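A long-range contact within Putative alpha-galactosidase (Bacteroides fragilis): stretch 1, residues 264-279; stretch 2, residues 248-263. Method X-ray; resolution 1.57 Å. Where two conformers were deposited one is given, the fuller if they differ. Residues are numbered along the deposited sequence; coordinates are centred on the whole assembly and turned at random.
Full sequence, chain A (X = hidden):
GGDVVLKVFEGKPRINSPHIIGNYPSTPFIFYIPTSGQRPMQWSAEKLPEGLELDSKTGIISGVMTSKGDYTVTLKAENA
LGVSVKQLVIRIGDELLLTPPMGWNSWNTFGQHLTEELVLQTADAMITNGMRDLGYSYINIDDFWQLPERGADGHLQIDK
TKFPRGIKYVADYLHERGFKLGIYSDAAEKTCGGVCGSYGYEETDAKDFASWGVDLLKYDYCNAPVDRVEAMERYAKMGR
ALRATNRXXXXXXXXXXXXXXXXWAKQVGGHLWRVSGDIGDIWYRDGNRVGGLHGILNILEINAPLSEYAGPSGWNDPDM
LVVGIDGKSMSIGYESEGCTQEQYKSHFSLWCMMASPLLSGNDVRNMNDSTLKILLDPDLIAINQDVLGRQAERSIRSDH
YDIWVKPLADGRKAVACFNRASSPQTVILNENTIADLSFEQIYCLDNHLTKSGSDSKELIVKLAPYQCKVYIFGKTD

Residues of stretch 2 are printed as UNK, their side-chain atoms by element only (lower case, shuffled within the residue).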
# COMPACT_ATOMS: atom_id res chain seq x y z
N TRP A 264 8.50 -17.77 3.83
CA TRP A 264 7.57 -18.36 4.80
C TRP A 264 6.41 -17.49 5.30
O TRP A 264 5.46 -18.02 5.89
CB TRP A 264 8.34 -18.89 6.01
CG TRP A 264 9.21 -17.87 6.71
CD1 TRP A 264 10.56 -17.72 6.57
CD2 TRP A 264 8.79 -16.90 7.69
NE1 TRP A 264 11.01 -16.71 7.38
CE2 TRP A 264 9.95 -16.19 8.09
CE3 TRP A 264 7.56 -16.57 8.27
CZ2 TRP A 264 9.91 -15.16 9.03
CZ3 TRP A 264 7.52 -15.54 9.21
CH2 TRP A 264 8.69 -14.85 9.57
N ALA A 265 6.46 -16.18 5.12
CA ALA A 265 5.47 -15.30 5.76
C ALA A 265 4.07 -15.56 5.23
O ALA A 265 3.11 -15.61 6.00
CB ALA A 265 5.85 -13.83 5.60
N LYS A 266 3.94 -15.73 3.92
CA LYS A 266 2.62 -15.98 3.34
C LYS A 266 2.05 -17.30 3.86
O LYS A 266 0.86 -17.42 4.16
CB LYS A 266 2.66 -15.99 1.82
CG LYS A 266 1.27 -15.91 1.20
CD LYS A 266 1.30 -15.97 -0.31
CE LYS A 266 -0.11 -15.81 -0.87
NZ LYS A 266 -0.12 -15.88 -2.35
N GLN A 267 2.94 -18.28 3.98
CA GLN A 267 2.58 -19.62 4.41
C GLN A 267 2.04 -19.67 5.86
O GLN A 267 1.20 -20.52 6.17
CB GLN A 267 3.78 -20.55 4.22
CG GLN A 267 4.15 -20.79 2.75
CD GLN A 267 5.06 -19.73 2.10
OE1 GLN A 267 5.23 -18.60 2.58
NE2 GLN A 267 5.66 -20.11 0.97
N VAL A 268 2.51 -18.76 6.72
CA VAL A 268 2.03 -18.70 8.11
C VAL A 268 0.89 -17.70 8.31
O VAL A 268 0.44 -17.49 9.44
CB VAL A 268 3.18 -18.40 9.11
CG1 VAL A 268 4.29 -19.43 8.97
CG2 VAL A 268 3.72 -16.98 8.94
N GLY A 269 0.43 -17.09 7.22
CA GLY A 269 -0.75 -16.23 7.25
C GLY A 269 -0.54 -14.76 6.92
O GLY A 269 -1.50 -13.99 6.89
N GLY A 270 0.71 -14.36 6.69
CA GLY A 270 1.01 -12.97 6.39
C GLY A 270 0.53 -12.54 5.02
O GLY A 270 0.51 -13.34 4.09
N HIS A 271 0.13 -11.28 4.90
CA HIS A 271 -0.25 -10.71 3.61
C HIS A 271 0.80 -9.76 3.05
O HIS A 271 0.78 -9.43 1.86
CB HIS A 271 -1.58 -9.99 3.73
CG HIS A 271 -2.67 -10.88 4.22
ND1 HIS A 271 -3.14 -10.85 5.51
CD2 HIS A 271 -3.33 -11.90 3.61
CE1 HIS A 271 -4.07 -11.77 5.67
NE2 HIS A 271 -4.20 -12.43 4.53
N LEU A 272 1.72 -9.34 3.90
CA LEU A 272 2.88 -8.56 3.49
C LEU A 272 3.95 -8.76 4.54
O LEU A 272 3.65 -9.08 5.69
CB LEU A 272 2.56 -7.07 3.33
CG LEU A 272 2.01 -6.27 4.53
CD1 LEU A 272 2.24 -4.78 4.34
CD2 LEU A 272 0.53 -6.55 4.75
N TRP A 273 5.20 -8.59 4.14
CA TRP A 273 6.32 -8.82 5.03
C TRP A 273 7.47 -7.88 4.70
O TRP A 273 7.81 -7.69 3.54
CB TRP A 273 6.81 -10.27 4.95
CG TRP A 273 6.93 -10.75 3.54
CD1 TRP A 273 8.00 -10.59 2.71
CD2 TRP A 273 5.92 -11.42 2.79
NE1 TRP A 273 7.73 -11.14 1.48
CE2 TRP A 273 6.45 -11.65 1.50
CE3 TRP A 273 4.62 -11.86 3.07
CZ2 TRP A 273 5.73 -12.31 0.50
CZ3 TRP A 273 3.90 -12.50 2.07
CH2 TRP A 273 4.46 -12.73 0.80
N ARG A 274 8.05 -7.29 5.73
CA ARG A 274 9.19 -6.41 5.55
C ARG A 274 10.38 -7.21 5.02
O ARG A 274 10.70 -8.29 5.53
CB ARG A 274 9.51 -5.70 6.86
CG ARG A 274 8.49 -4.61 7.21
CD ARG A 274 8.78 -3.30 6.48
NE ARG A 274 10.11 -2.87 6.87
CZ ARG A 274 10.41 -2.27 8.03
NH1 ARG A 274 9.46 -1.89 8.88
NH2 ARG A 274 11.68 -2.01 8.30
N VAL A 275 11.04 -6.68 3.99
CA VAL A 275 12.19 -7.34 3.39
C VAL A 275 13.53 -6.76 3.86
O VAL A 275 14.58 -7.29 3.52
CB VAL A 275 12.15 -7.31 1.84
CG1 VAL A 275 10.92 -8.04 1.33
CG2 VAL A 275 12.21 -5.88 1.30
N SER A 276 13.47 -5.69 4.66
CA SER A 276 14.67 -4.97 5.05
C SER A 276 14.50 -4.25 6.37
O SER A 276 13.39 -4.15 6.91
CB SER A 276 15.00 -3.92 3.99
OG SER A 276 14.09 -2.82 4.04
N GLY A 277 15.61 -3.71 6.86
CA GLY A 277 15.58 -2.76 7.96
C GLY A 277 14.87 -1.48 7.54
O GLY A 277 14.52 -1.30 6.37
N ASP A 278 14.68 -0.60 8.51
CA ASP A 278 13.88 0.60 8.32
C ASP A 278 14.45 1.53 7.26
O ASP A 278 15.66 1.72 7.18
CB ASP A 278 13.76 1.37 9.64
CG ASP A 278 12.97 0.63 10.70
OD1 ASP A 278 12.32 -0.39 10.40
OD2 ASP A 278 12.99 1.10 11.86
N ILE A 279 13.55 2.10 6.45
CA ILE A 279 13.90 3.09 5.45
C ILE A 279 14.10 4.45 6.12
O ILE A 279 13.41 4.78 7.09
CB ILE A 279 12.83 3.19 4.35
CG1 ILE A 279 13.37 3.95 3.13
CG2 ILE A 279 11.53 3.82 4.86
CD1 ILE A 279 12.49 3.82 1.90
N UNK A 248 -11.89 -9.80 8.90
CA UNK A 248 -10.82 -9.95 7.92
C UNK A 248 -9.68 -9.02 8.32
O UNK A 248 -9.69 -7.84 7.96
c UNK A 248 -11.30 -9.61 6.51
o UNK A 248 -12.24 -10.55 6.05
N UNK A 249 -8.71 -9.54 9.06
CA UNK A 249 -7.59 -8.73 9.53
C UNK A 249 -6.33 -9.00 8.71
O UNK A 249 -5.80 -10.13 8.70
c UNK A 249 -8.59 -8.68 11.84
c UNK A 249 -7.31 -8.94 11.03
c UNK A 249 -6.19 -8.01 11.49
c UNK A 249 -8.44 -8.82 13.34
N UNK A 250 -5.87 -7.98 8.01
CA UNK A 250 -4.62 -8.05 7.27
C UNK A 250 -3.46 -8.22 8.25
O UNK A 250 -3.42 -7.56 9.29
c UNK A 250 -5.45 -6.73 5.30
c UNK A 250 -3.00 -6.70 5.86
c UNK A 250 -4.41 -6.78 6.42
N UNK A 251 -2.52 -9.08 7.89
CA UNK A 251 -1.42 -9.45 8.76
C UNK A 251 -0.11 -9.00 8.13
O UNK A 251 0.34 -9.56 7.12
c UNK A 251 0.54 -13.46 11.00
c UNK A 251 -0.06 -10.75 11.08
c UNK A 251 -1.46 -10.97 8.96
c UNK A 251 -0.26 -12.89 10.03
c UNK A 251 0.75 -11.32 12.06
c UNK A 251 -0.56 -11.54 10.03
o UNK A 251 1.82 -13.25 12.99
c UNK A 251 1.03 -12.67 12.02
N UNK A 252 0.48 -7.97 8.71
CA UNK A 252 1.73 -7.37 8.24
C UNK A 252 2.88 -7.87 9.12
O UNK A 252 2.94 -7.59 10.31
c UNK A 252 1.61 -5.84 8.28
o UNK A 252 2.86 -5.18 8.14
N UNK A 253 3.78 -8.63 8.51
CA UNK A 253 4.91 -9.24 9.21
C UNK A 253 6.10 -8.28 9.17
O UNK A 253 6.47 -7.78 8.11
c UNK A 253 5.25 -10.60 8.56
c UNK A 253 6.57 -11.16 9.08
c UNK A 253 4.11 -11.57 8.81
N UNK A 254 6.69 -8.01 10.33
CA UNK A 254 7.81 -7.09 10.42
C UNK A 254 8.94 -7.67 11.26
O UNK A 254 9.01 -7.48 12.48
c UNK A 254 7.32 -5.76 11.01
s UNK A 254 8.61 -4.50 11.14
N UNK A 255 9.83 -8.41 10.59
CA UNK A 255 11.05 -8.93 11.24
C UNK A 255 12.30 -8.52 10.43
O UNK A 255 13.36 -9.15 10.54
c UNK A 255 10.94 -10.44 11.53
c UNK A 255 11.87 -11.41 9.38
o UNK A 255 12.86 -12.12 9.67
c UNK A 255 10.70 -11.37 10.34
o UNK A 255 11.80 -10.73 8.34
N UNK A 256 12.14 -7.46 9.64
CA UNK A 256 13.24 -6.72 8.98
C UNK A 256 14.01 -7.52 7.94
O UNK A 256 15.13 -7.15 7.58
c UNK A 256 14.10 -7.63 14.39
c UNK A 256 13.50 -5.65 11.22
c UNK A 256 12.65 -4.59 11.31
c UNK A 256 14.20 -6.12 10.01
c UNK A 256 14.26 -7.33 13.05
n UNK A 256 12.18 -4.48 12.61
c UNK A 256 12.74 -5.48 13.36
c UNK A 256 12.58 -5.78 14.72
c UNK A 256 13.27 -6.85 15.21
c UNK A 256 13.57 -6.24 12.51
N UNK A 257 13.39 -8.58 7.43
CA UNK A 257 13.98 -9.38 6.36
C UNK A 257 15.12 -10.28 6.78
O UNK A 257 15.84 -10.79 5.93
N UNK A 258 15.30 -10.49 8.08
CA UNK A 258 16.49 -11.18 8.57
C UNK A 258 16.43 -12.69 8.40
O UNK A 258 17.46 -13.34 8.30
c UNK A 258 17.56 -8.95 11.54
n UNK A 258 18.25 -7.81 11.59
c UNK A 258 16.97 -9.31 10.20
c UNK A 258 16.75 -10.81 10.03
o UNK A 258 17.42 -9.68 12.51
N UNK A 259 15.21 -13.24 8.36
CA UNK A 259 15.01 -14.69 8.26
C UNK A 259 14.36 -15.11 6.93
O UNK A 259 13.65 -16.12 6.88
n UNK A 259 15.40 -12.86 13.63
c UNK A 259 14.53 -12.42 12.73
n UNK A 259 13.85 -13.25 11.95
c UNK A 259 13.97 -14.70 11.93
n UNK A 259 14.34 -11.11 12.61
c UNK A 259 14.16 -15.16 9.45
c UNK A 259 14.88 -15.14 10.79
N UNK A 260 14.63 -14.37 5.86
CA UNK A 260 14.03 -14.64 4.55
C UNK A 260 12.50 -14.83 4.63
O UNK A 260 11.97 -15.86 4.22
c UNK A 260 16.63 -17.19 3.05
o UNK A 260 17.14 -17.06 1.92
c UNK A 260 16.15 -15.93 3.77
o UNK A 260 16.47 -18.30 3.59
c UNK A 260 14.64 -15.91 3.91
N UNK A 261 11.79 -13.82 5.16
CA UNK A 261 10.33 -13.94 5.31
C UNK A 261 9.59 -14.17 3.99
O UNK A 261 8.48 -14.71 3.99
c UNK A 261 9.94 -12.58 5.91
c UNK A 261 12.26 -12.48 5.53
c UNK A 261 11.02 -11.66 5.44
N UNK A 262 10.19 -13.76 2.89
CA UNK A 262 9.61 -14.05 1.57
C UNK A 262 9.43 -15.55 1.31
O UNK A 262 8.62 -15.92 0.46
c UNK A 262 10.43 -13.40 0.45
c UNK A 262 14.11 -13.19 1.10
c UNK A 262 15.03 -11.44 2.40
c UNK A 262 12.81 -12.67 1.27
c UNK A 262 12.69 -14.52 0.01
n UNK A 262 14.01 -14.32 0.33
c UNK A 262 11.92 -13.55 0.57
c UNK A 262 12.64 -11.51 2.02
c UNK A 262 13.75 -10.90 2.58
c UNK A 262 15.23 -12.57 1.66
N UNK A 263 10.16 -16.40 2.04
CA UNK A 263 10.04 -17.85 1.91
C UNK A 263 8.99 -18.50 2.83
O UNK A 263 8.65 -19.66 2.63
c UNK A 263 13.71 -18.85 1.16
c UNK A 263 14.55 -18.51 -0.06
n UNK A 263 15.93 -19.05 0.02
c UNK A 263 11.40 -18.52 2.14
c UNK A 263 12.42 -18.06 1.13
O HOH W 1 9.52 -9.26 7.82
O HOH W 2 17.04 -8.70 3.85
O HOH W 3 6.01 -15.91 1.79

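Position 248 carries one carbon and one oxygen and lies beyond reach of stretch 1: Ser 248. At 249, four carbons fork at the first, with one arm two carbons long; this is Ile 249, whose side chain stays clear of stretch 1. Position 250 has one carbon bearing two more, and one of these lies 3.7 Å from Leu 272 CD2. It is Val 250.

A six-carbon ring bearing an oxygen marks 251 as a tyrosine, Tyr 251. Its ring edge meets the backbone of the Lys 266–Gly 269 turn, with CD2 3.6 Å from Gly 269 O. The backbone N donates to His 271 ND1 (3.0 Å), and the backbone O accepts from His 271 N (2.8 Å), so one histidine is held at both its ring and its main chain. Position 252, one carbon and one oxygen, is Ser 252; its CB is 3.8 Å from Leu 272 CD2. At 253 a carbon carries two others, and CB lies 3.9 Å from Trp 273 CB, giving Val 253. Its CG2 also reaches Ala 265 CB (4.3 Å). Position 254 has one carbon and then a sulfur 3.6 Å from Arg 274 NH1: Cys 254.

The three carbons at 255, the last carrying two oxygens, could be read as Glu or Gln by shape, but the elements settle on Glu 255. Water 1 lies 2.8 Å from both Glu 255 OE2 and Arg 274 O, and accepts from Glu 255 N (2.9 Å), so it bridges the stretches. At 256, one carbon leads to fused five- and six-membered rings holding eight carbons and one nitrogen, with their edge near Ser 276 O and Arg 274 NH2: Trp 256. Position 257 has no side-chain atoms. An ideal CB would sit 2.1 Å from Val 275 O, a clash, and the positive phi also favours Gly 257.

Three carbons ending in one oxygen and one nitrogen, remote from stretch 1, make 258 Gln 258. At 259, three carbons, a nitrogen and a carbon with two more nitrogens define Arg 259; its backbone O accepts from Trp 264 NE1 (2.8 Å), while its NE forms a salt bridge with Glu 255 OE1 (2.7 Å). Position 260, three carbons ending in two oxygens that lead away from stretch 1, is Glu 260. At 261, three carbons close onto the backbone N: Pro 261, with CA over the face of the Trp 264 indole, 3.7 Å from the centroid of its five-membered ring. Fused rings with one nitrogen at 262 are Trp 262, whose CE3 meets Val 275 CG1 at 3.9 Å. Position 263 has four carbons in a row ending in nitrogen, the first of them touching stretch 1 though CA-to-CB points away overall: Lys 263, joined directly to Trp 264.

The chain thus turns back so that two short strands run parallel. Val 253 N to Leu 272 O and Val 253 O to Arg 274 N, both 2.9 Å, fix the register. Trp 273 and Val 253 share one sheet face, where Pro 261 packs against Trp 273 and Trp 264. Pro 261 O accepts from Trp 264 N (3.1 Å) and Ala 265 N (2.7 Å), securing the connection.

Stretch 2 248-263: SIVYSVCEWGQREPWK
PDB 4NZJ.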